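Local coordinates for putative transcriptional regulator protein, LacI family (Rhizobium etli, PDB 3MIZ) that probably acts as a DNA-binding transcriptional repressor of the LacI family, its periplasmic-binding-protein-like part being the region expected to sense a small effector molecule, at residues S13-G17 / W39-K45; T20-S24 / N51-S55; I111-D115 / L251-L256; D206-I210 / D234-T239; A209-Y213 / L242-L246. All blocks are in the same frame, centred on the assembly; numbering follows the deposited sequence.

Contact 1: S13-G17 / W39-K45; sequences SNTFG and WANANGK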
# COMPACT_ATOMS: atom_id res chain seq x y z
N SER A 13 -29.89 -4.49 -9.69
CA SER A 13 -28.85 -5.47 -9.96
C SER A 13 -28.16 -5.86 -8.66
O SER A 13 -27.50 -6.89 -8.58
CB SER A 13 -27.82 -4.89 -10.93
OG SER A 13 -27.12 -3.81 -10.33
N ASN A 14 -28.34 -5.02 -7.64
CA ASN A 14 -27.71 -5.22 -6.34
C ASN A 14 -26.21 -5.08 -6.49
O ASN A 14 -25.42 -5.68 -5.74
CB ASN A 14 -28.07 -6.59 -5.76
CG ASN A 14 -29.52 -6.67 -5.32
OD1 ASN A 14 -30.03 -5.73 -4.71
ND2 ASN A 14 -30.18 -7.78 -5.62
N THR A 15 -25.81 -4.28 -7.48
CA THR A 15 -24.40 -4.05 -7.75
C THR A 15 -24.08 -2.57 -7.58
O THR A 15 -24.74 -1.71 -8.16
CB THR A 15 -24.03 -4.49 -9.18
OG1 THR A 15 -24.32 -5.89 -9.34
CG2 THR A 15 -22.55 -4.26 -9.46
N PHE A 16 -23.07 -2.28 -6.76
CA PHE A 16 -22.63 -0.91 -6.55
C PHE A 16 -21.35 -0.77 -7.35
O PHE A 16 -20.56 -1.71 -7.42
CB PHE A 16 -22.31 -0.63 -5.07
CG PHE A 16 -23.51 -0.46 -4.19
CD1 PHE A 16 -24.80 -0.54 -4.69
CD2 PHE A 16 -23.33 -0.21 -2.83
CE1 PHE A 16 -25.90 -0.39 -3.84
CE2 PHE A 16 -24.42 -0.05 -1.98
CZ PHE A 16 -25.71 -0.14 -2.49
N GLY A 17 -21.15 0.39 -7.95
CA GLY A 17 -19.94 0.62 -8.70
C GLY A 17 -19.11 1.64 -7.95
O GLY A 17 -19.64 2.59 -7.40
N TRP A 39 -19.26 -4.17 3.97
CA TRP A 39 -20.67 -3.83 4.09
C TRP A 39 -21.46 -4.56 2.99
O TRP A 39 -22.53 -5.11 3.24
CB TRP A 39 -20.87 -2.32 3.93
CG TRP A 39 -22.30 -1.93 4.06
CD1 TRP A 39 -22.97 -1.64 5.21
CD2 TRP A 39 -23.27 -1.88 3.01
NE1 TRP A 39 -24.30 -1.42 4.94
CE2 TRP A 39 -24.52 -1.57 3.60
CE3 TRP A 39 -23.21 -2.08 1.62
CZ2 TRP A 39 -25.69 -1.45 2.85
CZ3 TRP A 39 -24.39 -1.97 0.88
CH2 TRP A 39 -25.61 -1.66 1.50
N ALA A 40 -20.93 -4.54 1.77
CA ALA A 40 -21.59 -5.19 0.64
C ALA A 40 -21.84 -6.68 0.88
O ALA A 40 -22.92 -7.20 0.55
CB ALA A 40 -20.77 -4.99 -0.62
N ASN A 41 -20.85 -7.37 1.44
CA ASN A 41 -20.99 -8.79 1.71
C ASN A 41 -22.07 -9.07 2.75
O ASN A 41 -22.72 -10.11 2.71
CB ASN A 41 -19.66 -9.40 2.18
CG ASN A 41 -18.55 -9.29 1.14
OD1 ASN A 41 -18.81 -9.20 -0.06
ND2 ASN A 41 -17.31 -9.31 1.61
N ALA A 42 -22.27 -8.13 3.67
CA ALA A 42 -23.27 -8.29 4.71
C ALA A 42 -24.65 -7.81 4.28
O ALA A 42 -25.63 -7.99 5.00
CB ALA A 42 -22.84 -7.53 5.96
N ASN A 43 -24.74 -7.21 3.09
CA ASN A 43 -26.02 -6.71 2.60
C ASN A 43 -26.41 -7.24 1.23
O ASN A 43 -27.28 -6.68 0.56
CB ASN A 43 -26.00 -5.18 2.60
CG ASN A 43 -25.98 -4.61 4.00
OD1 ASN A 43 -27.03 -4.34 4.59
ND2 ASN A 43 -24.79 -4.44 4.56
N GLY A 44 -25.76 -8.33 0.82
CA GLY A 44 -26.06 -8.98 -0.45
C GLY A 44 -25.75 -8.27 -1.75
O GLY A 44 -26.38 -8.55 -2.77
N LYS A 45 -24.79 -7.36 -1.74
CA LYS A 45 -24.47 -6.66 -2.98
C LYS A 45 -23.06 -6.94 -3.48
O LYS A 45 -22.18 -7.34 -2.72
CB LYS A 45 -24.71 -5.16 -2.79
CG LYS A 45 -26.21 -4.89 -2.61
CD LYS A 45 -26.50 -3.57 -1.97
CE LYS A 45 -27.88 -3.58 -1.33
NZ LYS A 45 -28.97 -3.94 -2.29
O HOH W 1 -29.08 -6.60 -1.82
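A beta-alpha-beta unit needs a return path from its helix to the next strand, and here that path passes the beginning of the first strand. After helix 30-42 the chain turns through Gly44, whose positive phi (67°) suits glycine, and Lys45 brings it alongside Asn14, their CA atoms 4.9 Å apart. The turn is held from within: Lys45 N donates to Ala40 O at 3.0 Å, and Asn43 ND2 to Trp39 O at 2.7 Å. Across the segments Lys45 meets both Asn14 and Phe16. Its CB lies 3.1 Å from Asn14 O, its CD 3.6 Å from Phe16 CZ, and its NZ makes a weak hydrogen bond of 3.2 Å to Asn14 OD1. A water bridges Lys45 NZ (2.7 Å) to Asn43 O (3.0 Å), joining the amine to the turn. Strands 15-20 and 46-51 lie side by side in the parallel sheet of the N-terminal subdomain, the Rossmann-like half of a periplasmic-binding-protein fold, with helix 30-42 packed on one face. On that face Phe16 points at the helix, and its CE2 reaches Trp39 CZ3 at 3.4 Å. The two rings meet rim to rim, six-membered centroids 5.8 Å apart and planes only 10° from parallel, neither over the other. Helix 253-268 adds Ile268 against Phe16 and Ala261 against Trp39.

Contact 2: T20-S24 / N51-S55; sequences TDYVS and NTGGS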
# COMPACT_ATOMS: atom_id res chain seq x y z
N THR A 20 -13.01 5.27 -8.73
CA THR A 20 -11.90 5.84 -8.00
C THR A 20 -10.92 6.50 -8.96
O THR A 20 -10.96 6.25 -10.15
CB THR A 20 -11.15 4.78 -7.21
OG1 THR A 20 -10.13 5.42 -6.44
CG2 THR A 20 -10.51 3.76 -8.16
N ASP A 21 -10.04 7.35 -8.43
CA ASP A 21 -9.08 8.03 -9.28
C ASP A 21 -7.68 7.42 -9.38
O ASP A 21 -7.31 6.90 -10.44
CB ASP A 21 -8.96 9.52 -8.89
CG ASP A 21 -8.75 9.74 -7.39
OD1 ASP A 21 -8.51 8.77 -6.65
OD2 ASP A 21 -8.81 10.92 -6.97
N TYR A 22 -6.92 7.43 -8.30
CA TYR A 22 -5.54 6.94 -8.36
C TYR A 22 -5.20 5.68 -7.58
O TYR A 22 -4.11 5.57 -7.03
CB TYR A 22 -4.61 8.06 -7.91
CG TYR A 22 -4.86 9.37 -8.62
CD1 TYR A 22 -4.48 9.54 -9.96
CD2 TYR A 22 -5.50 10.42 -7.98
CE1 TYR A 22 -4.74 10.72 -10.63
CE2 TYR A 22 -5.76 11.62 -8.65
CZ TYR A 22 -5.37 11.76 -9.98
OH TYR A 22 -5.65 12.93 -10.64
N VAL A 23 -6.12 4.72 -7.58
CA VAL A 23 -5.90 3.48 -6.84
C VAL A 23 -4.71 2.65 -7.35
O VAL A 23 -4.07 1.95 -6.57
CB VAL A 23 -7.18 2.59 -6.86
CG1 VAL A 23 -7.37 1.96 -8.23
CG2 VAL A 23 -7.11 1.54 -5.78
N SER A 24 -4.40 2.74 -8.64
CA SER A 24 -3.30 1.96 -9.20
C SER A 24 -1.94 2.54 -8.82
O SER A 24 -0.91 1.89 -9.02
CB SER A 24 -3.41 1.88 -10.72
OG SER A 24 -3.15 3.13 -11.33
N ASN A 51 -11.22 2.63 -12.36
CA ASN A 51 -10.26 3.70 -12.04
C ASN A 51 -10.14 4.68 -13.21
O ASN A 51 -9.97 4.26 -14.35
CB ASN A 51 -8.89 3.08 -11.73
CG ASN A 51 -7.97 4.03 -10.97
OD1 ASN A 51 -8.33 4.56 -9.92
ND2 ASN A 51 -6.76 4.23 -11.50
N THR A 52 -10.22 5.97 -12.91
CA THR A 52 -10.13 7.02 -13.93
C THR A 52 -8.68 7.44 -14.21
O THR A 52 -8.37 7.98 -15.27
CB THR A 52 -10.87 8.30 -13.49
OG1 THR A 52 -10.15 8.91 -12.42
CG2 THR A 52 -12.28 7.98 -13.02
N GLY A 53 -7.80 7.21 -13.24
CA GLY A 53 -6.41 7.60 -13.41
C GLY A 53 -6.31 9.11 -13.42
O GLY A 53 -5.28 9.68 -13.79
N GLY A 54 -7.39 9.77 -13.02
CA GLY A 54 -7.43 11.21 -12.98
C GLY A 54 -7.84 11.86 -14.29
O GLY A 54 -7.77 13.09 -14.43
N SER A 55 -8.28 11.05 -15.25
CA SER A 55 -8.69 11.56 -16.55
C SER A 55 -10.19 11.85 -16.67
O SER A 55 -11.02 10.96 -16.50
CB SER A 55 -8.28 10.58 -17.64
OG SER A 55 -8.96 10.87 -18.85
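Two backbone hydrogen bonds carry the contact: Thr52 N donates to Thr20 O (2.9 Å, 161°), and Gly53 N to Asp21 O (2.9 Å, 130°). The first continues the parallel pairing in which Thr20 faces Asn51, CA to CA 4.9 Å; the second prolongs it beyond the regular strands. A CA-H...O contact from Asn51 CA to Thr20 O (3.3 Å) accompanies them. The chain then reverses in a type I' turn from Thr52 to Ser55, where Gly53 and Gly54 both have positive phi and Thr52 OG1 accepts from Gly54 N at 3.0 Å, an ST turn. Tyr22 rests on this turn, its OH 3.4 Å from Gly54 CA; a CB on Gly54 would collide with that hydroxyl. Asp21 OD1 accepts from Tyr22 N at 2.7 Å, its carboxylate forms a salt bridge with Arg82, and Thr20 OG1 bonds to Val77 O. Both segments leave the C-terminal ends of neighbouring parallel strands, 15-20 and 46-51, and lead to helices 30-42 and 56-68, the second of which Ser55 N-caps.

Contact 3: I111-D115 / L251-L256; sequences IEPDD and LPYYDL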
# COMPACT_ATOMS: atom_id res chain seq x y z
N ILE A 111 -19.05 12.25 2.39
CA ILE A 111 -18.56 11.92 3.72
C ILE A 111 -17.04 11.91 3.64
O ILE A 111 -16.45 11.24 2.79
CB ILE A 111 -19.16 10.57 4.20
CG1 ILE A 111 -18.79 10.32 5.66
CG2 ILE A 111 -18.71 9.44 3.28
CD1 ILE A 111 -19.63 9.22 6.33
N GLU A 112 -16.41 12.69 4.52
CA GLU A 112 -14.96 12.83 4.56
C GLU A 112 -14.40 12.73 5.97
O GLU A 112 -15.13 12.87 6.95
CB GLU A 112 -14.56 14.22 4.06
CG GLU A 112 -15.00 14.61 2.67
CD GLU A 112 -14.84 16.11 2.47
OE1 GLU A 112 -15.72 16.86 2.94
OE2 GLU A 112 -13.84 16.53 1.86
N PRO A 113 -13.08 12.53 6.09
CA PRO A 113 -12.41 12.43 7.39
C PRO A 113 -12.09 13.87 7.82
O PRO A 113 -11.98 14.76 6.97
CB PRO A 113 -11.15 11.63 7.06
CG PRO A 113 -10.79 12.16 5.71
CD PRO A 113 -12.14 12.20 5.00
N ASP A 114 -11.92 14.09 9.11
CA ASP A 114 -11.63 15.43 9.60
C ASP A 114 -10.14 15.66 9.87
O ASP A 114 -9.69 15.57 11.02
CB ASP A 114 -12.43 15.69 10.89
CG ASP A 114 -12.64 17.16 11.16
OD1 ASP A 114 -11.78 17.98 10.80
OD2 ASP A 114 -13.69 17.48 11.76
N ASP A 115 -9.38 15.95 8.82
CA ASP A 115 -7.95 16.20 8.93
C ASP A 115 -7.63 17.28 9.95
O ASP A 115 -6.68 17.17 10.73
CB ASP A 115 -7.39 16.65 7.57
CG ASP A 115 -7.36 15.52 6.57
OD1 ASP A 115 -6.30 14.90 6.42
OD2 ASP A 115 -8.41 15.25 5.96
N LEU A 251 -7.01 7.81 10.07
CA LEU A 251 -8.01 8.28 9.12
C LEU A 251 -9.02 7.15 9.18
O LEU A 251 -8.65 5.98 9.07
CB LEU A 251 -7.41 8.40 7.72
CG LEU A 251 -6.54 9.62 7.41
CD1 LEU A 251 -5.88 9.43 6.05
CD2 LEU A 251 -7.39 10.88 7.43
N PRO A 252 -10.31 7.47 9.39
CA PRO A 252 -11.38 6.47 9.48
C PRO A 252 -11.82 5.90 8.13
O PRO A 252 -13.01 5.85 7.81
CB PRO A 252 -12.50 7.25 10.17
CG PRO A 252 -12.35 8.61 9.56
CD PRO A 252 -10.84 8.83 9.61
N TYR A 253 -10.85 5.45 7.34
CA TYR A 253 -11.13 4.91 6.02
C TYR A 253 -12.12 3.76 6.01
O TYR A 253 -13.09 3.78 5.25
CB TYR A 253 -9.83 4.47 5.34
CG TYR A 253 -9.06 5.63 4.74
CD1 TYR A 253 -9.73 6.77 4.30
CD2 TYR A 253 -7.68 5.57 4.57
CE1 TYR A 253 -9.05 7.83 3.72
CE2 TYR A 253 -6.98 6.63 3.98
CZ TYR A 253 -7.68 7.75 3.55
OH TYR A 253 -7.02 8.80 2.94
N TYR A 254 -11.87 2.75 6.83
CA TYR A 254 -12.76 1.60 6.89
C TYR A 254 -14.19 2.04 7.18
O TYR A 254 -15.13 1.63 6.49
CB TYR A 254 -12.28 0.62 7.97
CG TYR A 254 -13.12 -0.64 8.06
CD1 TYR A 254 -13.06 -1.62 7.07
CD2 TYR A 254 -14.00 -0.82 9.12
CE1 TYR A 254 -13.87 -2.75 7.14
CE2 TYR A 254 -14.81 -1.95 9.20
CZ TYR A 254 -14.74 -2.91 8.20
OH TYR A 254 -15.57 -4.01 8.27
N ASP A 255 -14.36 2.90 8.18
CA ASP A 255 -15.68 3.40 8.55
C ASP A 255 -16.28 4.29 7.47
O ASP A 255 -17.50 4.29 7.27
CB ASP A 255 -15.63 4.18 9.87
CG ASP A 255 -15.31 3.29 11.06
OD1 ASP A 255 -15.79 2.13 11.10
OD2 ASP A 255 -14.59 3.75 11.97
N LEU A 256 -15.45 5.07 6.79
CA LEU A 256 -15.94 5.93 5.70
C LEU A 256 -16.56 5.06 4.62
O LEU A 256 -17.60 5.40 4.06
CB LEU A 256 -14.81 6.76 5.09
CG LEU A 256 -14.35 7.99 5.86
CD1 LEU A 256 -13.11 8.59 5.20
CD2 LEU A 256 -15.48 9.01 5.91
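Two prolines meet where a strand end faces a helix start: Pro113 CB lies 3.8 Å from Pro252 CD, and both residues stand where their chains change course. The setting is the crossover region of the two-lobed periplasmic-binding-protein fold, in which the chain passes between subdomains three times; strands 110-113, 277-285 and 248-250 form a small sheet there. Strand 110-113 gives way to helix 115-127, with Asp114 at its N-cap, while Pro252, centre of an inverse gamma turn, occupies the N-cap position of helix 253-268. The two segments share no hydrogen bond; they cohere through apolar side chains. Pro113 points toward the helix start and touches three residues: besides Pro252, its CB lies 3.9 Å from Leu251 CD2 and its CD 3.7 Å from Leu256 CD1. Leu256, one turn into the helix, reaches back with its side-chain end to contact Ile111 as well as Pro113, so alternate strand residues, Ile111 and Pro113, face the helix. Glu112, between them, points away and forms a salt bridge with Arg81. Asp115 is likewise committed elsewhere, to Arg149 and Arg81, though its OD1 lies 4.3 Å from Leu251 CD2. Val280 of strand 277-285 lies against both Ile111 and Pro252. Two residues back along the strand from Pro113, Ile111 CG1 lies 3.6 Å from Leu256 CD2.

Contact 4: D206-I210 / D234-T239; sequences DEMAI and DFRTVT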
# COMPACT_ATOMS: atom_id res chain seq x y z
N ASP A 206 2.26 9.14 8.35
CA ASP A 206 3.03 8.00 8.84
C ASP A 206 4.17 7.58 7.91
O ASP A 206 5.26 7.26 8.37
CB ASP A 206 2.12 6.80 9.08
CG ASP A 206 1.03 7.10 10.11
OD1 ASP A 206 1.27 7.94 10.99
OD2 ASP A 206 -0.04 6.47 10.03
N GLU A 207 3.92 7.57 6.60
CA GLU A 207 4.93 7.17 5.65
C GLU A 207 6.22 7.98 5.87
O GLU A 207 7.31 7.42 5.95
CB GLU A 207 4.41 7.38 4.22
CG GLU A 207 5.23 6.66 3.19
CD GLU A 207 4.63 6.76 1.80
OE1 GLU A 207 3.41 6.55 1.67
OE2 GLU A 207 5.39 7.04 0.85
N MSE A 208 6.07 9.30 5.98
CA MSE A 208 7.19 10.22 6.18
C MSE A 208 7.94 9.95 7.50
O MSE A 208 9.15 10.23 7.61
CB MSE A 208 6.69 11.67 6.19
CG MSE A 208 6.03 12.15 4.90
SE MSE A 208 5.20 13.91 5.15
CE MSE A 208 6.81 14.93 5.33
N ALA A 209 7.23 9.43 8.49
CA ALA A 209 7.83 9.14 9.80
C ALA A 209 8.98 8.16 9.69
O ALA A 209 9.90 8.20 10.51
CB ALA A 209 6.78 8.61 10.77
N ILE A 210 8.94 7.27 8.71
CA ILE A 210 10.03 6.32 8.55
C ILE A 210 11.35 7.07 8.42
O ILE A 210 12.33 6.73 9.07
CB ILE A 210 9.85 5.44 7.29
CG1 ILE A 210 8.60 4.56 7.42
CG2 ILE A 210 11.08 4.53 7.12
CD1 ILE A 210 8.22 3.86 6.11
N ASP A 234 -2.52 6.43 10.36
CA ASP A 234 -2.47 5.09 10.96
C ASP A 234 -2.39 4.09 9.81
O ASP A 234 -3.23 3.20 9.66
CB ASP A 234 -3.66 4.74 11.86
CG ASP A 234 -3.39 3.46 12.68
OD1 ASP A 234 -2.20 3.21 13.01
OD2 ASP A 234 -4.33 2.71 13.00
N PHE A 235 -1.38 4.30 8.97
CA PHE A 235 -1.10 3.43 7.84
C PHE A 235 -0.41 2.24 8.50
O PHE A 235 0.78 2.29 8.78
CB PHE A 235 -0.15 4.16 6.87
CG PHE A 235 0.27 3.35 5.67
CD1 PHE A 235 -0.58 2.40 5.11
CD2 PHE A 235 1.51 3.58 5.07
CE1 PHE A 235 -0.20 1.69 3.96
CE2 PHE A 235 1.90 2.87 3.93
CZ PHE A 235 1.04 1.93 3.38
N ARG A 236 -1.18 1.18 8.75
CA ARG A 236 -0.70 -0.02 9.42
C ARG A 236 0.66 -0.56 8.99
O ARG A 236 1.48 -0.92 9.84
CB ARG A 236 -1.73 -1.16 9.30
CG ARG A 236 -3.17 -0.78 9.63
CD ARG A 236 -3.88 -0.19 8.42
NE ARG A 236 -5.33 -0.37 8.49
CZ ARG A 236 -6.12 0.25 9.36
NH1 ARG A 236 -5.62 1.12 10.23
NH2 ARG A 236 -7.43 0.01 9.35
N THR A 237 0.90 -0.62 7.69
CA THR A 237 2.17 -1.11 7.16
C THR A 237 3.34 -0.42 7.86
O THR A 237 4.37 -1.04 8.16
CB THR A 237 2.24 -0.84 5.65
OG1 THR A 237 1.24 -1.62 4.98
CG2 THR A 237 3.62 -1.19 5.10
N VAL A 238 3.17 0.85 8.15
CA VAL A 238 4.21 1.64 8.80
C VAL A 238 4.12 1.71 10.32
O VAL A 238 5.05 1.34 11.02
CB VAL A 238 4.21 3.07 8.23
CG1 VAL A 238 5.28 3.92 8.93
CG2 VAL A 238 4.45 3.03 6.73
N THR A 239 2.98 2.18 10.84
CA THR A 239 2.85 2.37 12.29
C THR A 239 3.28 1.21 13.16
O THR A 239 3.85 1.42 14.24
CB THR A 239 1.41 2.80 12.67
OG1 THR A 239 0.48 1.77 12.31
CG2 THR A 239 1.06 4.09 11.93
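The first turn of helix 206-217 lies beside the short helix 236-239, with the CA atoms of Asp206 and Phe235 6.2 Å apart and those of Glu207 and Val238 6.4 Å. This is the C-terminal subdomain of a periplasmic-binding-protein-like fold, and both segments follow neighbouring parallel strands of its central sheet, 200-203 and 228-230. Asp234 has a positive phi (61°), and Phe235 sits at the N-cap of the short helix, its carbonyl accepting from Val238 N and Thr239 N. Asp206 forms the polar join. Its CA-to-CB bond points toward the other segment, and OD2 accepts from Phe235 N at 2.8 Å (158°), while OD1 turns to Thr248. Beyond it Val238 CG1 and Ile210 CG1 form an apolar pair at 3.7 Å, and the same valine methyl lies 3.4 Å from the carbonyl Asp206 O. Within the 234-239 segment Asp234 is the hub of polar ties: its OD2 forms a salt bridge with Arg236 NH1 (3.4 Å), and its OD1 meets Arg287 as a further charged partner. Thr237 of the second subunit packs on Glu207 and Phe235, and Tyr28 of the second subunit hydrogen-bonds through its OH to Thr237 OG1 of this chain. Thr239 leans on Asp206 through its methyl, CG2 to OD2 3.2 Å, while its hydroxyl OG1 donates to Asp234 OD1 at 3.1 Å.

Contact 5: A209-Y213 / L242-L246; sequences AIQIY and LKPEL
Leu242 (chi1 m, chi2 t) is the apolar centre, pointing from a loop toward a helix. Its CD1 sits over the face of the Tyr213 ring, 4.0 Å from the centroid and 15° off the normal, a CH-pi contact, and lies 4.0 Å from Ala209 CB; its CD2 is 4.0 Å from Ile210 CG1. Residues 209-213 are regular alpha helix, Tyr213 N bonding to Ala209 O at 2.8 Å, so Ala209 and Tyr213, one turn apart, both point at the loop. The loop, 242-246, is largely extended, with a cis peptide before Pro244 (phi -64°, psi 156°). Place the CA atoms of Ile210 and Leu242 7.1 Å apart, and those of Ala209 and Leu246 8.5 Å. Leu246, chi1 t and chi2 p, puts CD2 3.8 Å from Ala209 CB and CD1 3.8 Å from Tyr213 CE1 at the ring edge. Tyr213, with chi1 -97° (between wells) and chi2 56°, sends the ring across the loop, CE2 3.9 Å from Pro244 CD. At the polar edge Tyr213 OH donates to Pro244 O at 2.8 Å; farther out Lys243 NZ and Glu245 OE1 form a long salt bridge of 3.8 Å. Leu242 and Ile210 of the second subunit pack reciprocally on Ile210 and Leu242. The loop leading to strand 248-250 thus packs against helix 206-217 of the C-terminal subdomain, at the dimer interface of this LacI-type fold.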
# COMPACT_ATOMS: atom_id res chain seq x y z
N ALA A 209 7.23 9.43 8.49
CA ALA A 209 7.83 9.14 9.80
C ALA A 209 8.98 8.16 9.69
O ALA A 209 9.90 8.20 10.51
CB ALA A 209 6.78 8.61 10.77
N ILE A 210 8.94 7.27 8.71
CA ILE A 210 10.03 6.32 8.55
C ILE A 210 11.35 7.07 8.42
O ILE A 210 12.33 6.73 9.07
CB ILE A 210 9.85 5.44 7.29
CG1 ILE A 210 8.60 4.56 7.42
CG2 ILE A 210 11.08 4.53 7.12
CD1 ILE A 210 8.22 3.86 6.11
N GLN A 211 11.38 8.09 7.57
CA GLN A 211 12.60 8.88 7.35
C GLN A 211 13.01 9.71 8.56
O GLN A 211 14.21 9.93 8.78
CB GLN A 211 12.43 9.79 6.13
CG GLN A 211 12.25 9.01 4.84
CD GLN A 211 12.24 9.90 3.62
OE1 GLN A 211 13.22 10.61 3.35
NE2 GLN A 211 11.14 9.87 2.88
N ILE A 212 12.03 10.17 9.33
CA ILE A 212 12.30 10.97 10.52
C ILE A 212 12.87 10.08 11.64
O ILE A 212 13.72 10.50 12.42
CB ILE A 212 11.01 11.68 11.01
CG1 ILE A 212 10.46 12.57 9.88
CG2 ILE A 212 11.31 12.55 12.23
CD1 ILE A 212 9.12 13.19 10.15
N TYR A 213 12.39 8.84 11.73
CA TYR A 213 12.91 7.91 12.73
C TYR A 213 14.38 7.66 12.43
O TYR A 213 15.22 7.71 13.33
CB TYR A 213 12.17 6.57 12.67
CG TYR A 213 11.03 6.41 13.66
CD1 TYR A 213 9.98 7.32 13.70
CD2 TYR A 213 10.99 5.31 14.52
CE1 TYR A 213 8.90 7.13 14.57
CE2 TYR A 213 9.92 5.11 15.38
CZ TYR A 213 8.88 6.02 15.40
OH TYR A 213 7.81 5.81 16.24
N LEU A 242 7.51 0.51 12.66
CA LEU A 242 8.41 1.37 13.41
C LEU A 242 8.38 0.98 14.88
O LEU A 242 7.35 0.58 15.42
CB LEU A 242 7.99 2.84 13.27
CG LEU A 242 7.89 3.40 11.85
CD1 LEU A 242 7.34 4.82 11.88
CD2 LEU A 242 9.27 3.36 11.18
N LYS A 243 9.54 1.08 15.52
CA LYS A 243 9.68 0.78 16.93
C LYS A 243 10.46 1.96 17.49
O LYS A 243 11.54 2.27 17.00
CB LYS A 243 10.47 -0.52 17.14
CG LYS A 243 9.92 -1.73 16.41
CD LYS A 243 8.56 -2.17 16.95
CE LYS A 243 8.05 -3.40 16.21
NZ LYS A 243 6.75 -3.89 16.74
N PRO A 244 9.93 2.63 18.52
CA PRO A 244 8.65 2.35 19.19
C PRO A 244 7.43 2.53 18.29
O PRO A 244 7.49 3.26 17.29
CB PRO A 244 8.64 3.35 20.34
CG PRO A 244 9.34 4.53 19.74
CD PRO A 244 10.51 3.89 19.02
N GLU A 245 6.34 1.85 18.65
CA GLU A 245 5.10 1.93 17.90
C GLU A 245 4.70 3.40 17.78
O GLU A 245 4.70 4.13 18.77
CB GLU A 245 4.00 1.15 18.63
CG GLU A 245 4.19 -0.35 18.63
CD GLU A 245 4.02 -0.97 17.25
OE1 GLU A 245 4.80 -0.62 16.34
OE2 GLU A 245 3.09 -1.79 17.08
N LEU A 246 4.35 3.82 16.57
CA LEU A 246 4.00 5.22 16.28
C LEU A 246 2.63 5.71 16.74
O LEU A 246 1.59 5.16 16.35
CB LEU A 246 4.13 5.46 14.78
CG LEU A 246 3.98 6.90 14.26
CD1 LEU A 246 5.13 7.76 14.77
CD2 LEU A 246 3.99 6.87 12.74

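The five contacts trace the two-lobed architecture. Contacts 1 and 2 join the same two strands of the N-terminal sheet at opposite ends, their centres about 22 Å apart. Contacts 4 and 5 lie in the C-terminal subdomain with centres about 7 Å apart; both use helix 206-217, share Ala209 and Ile210, and touch where Asp206 OD1 lies 3.4 Å from Leu246 CD2. Contact 3 stands between the lobes, its centre about 21 Å from contact 1 and 17 Å from contact 4, and the loop it closes encloses contacts 4 and 5. Contacts 1, 2, 4 and 5 all reach the second subunit, whereas contact 3 touches no other chain.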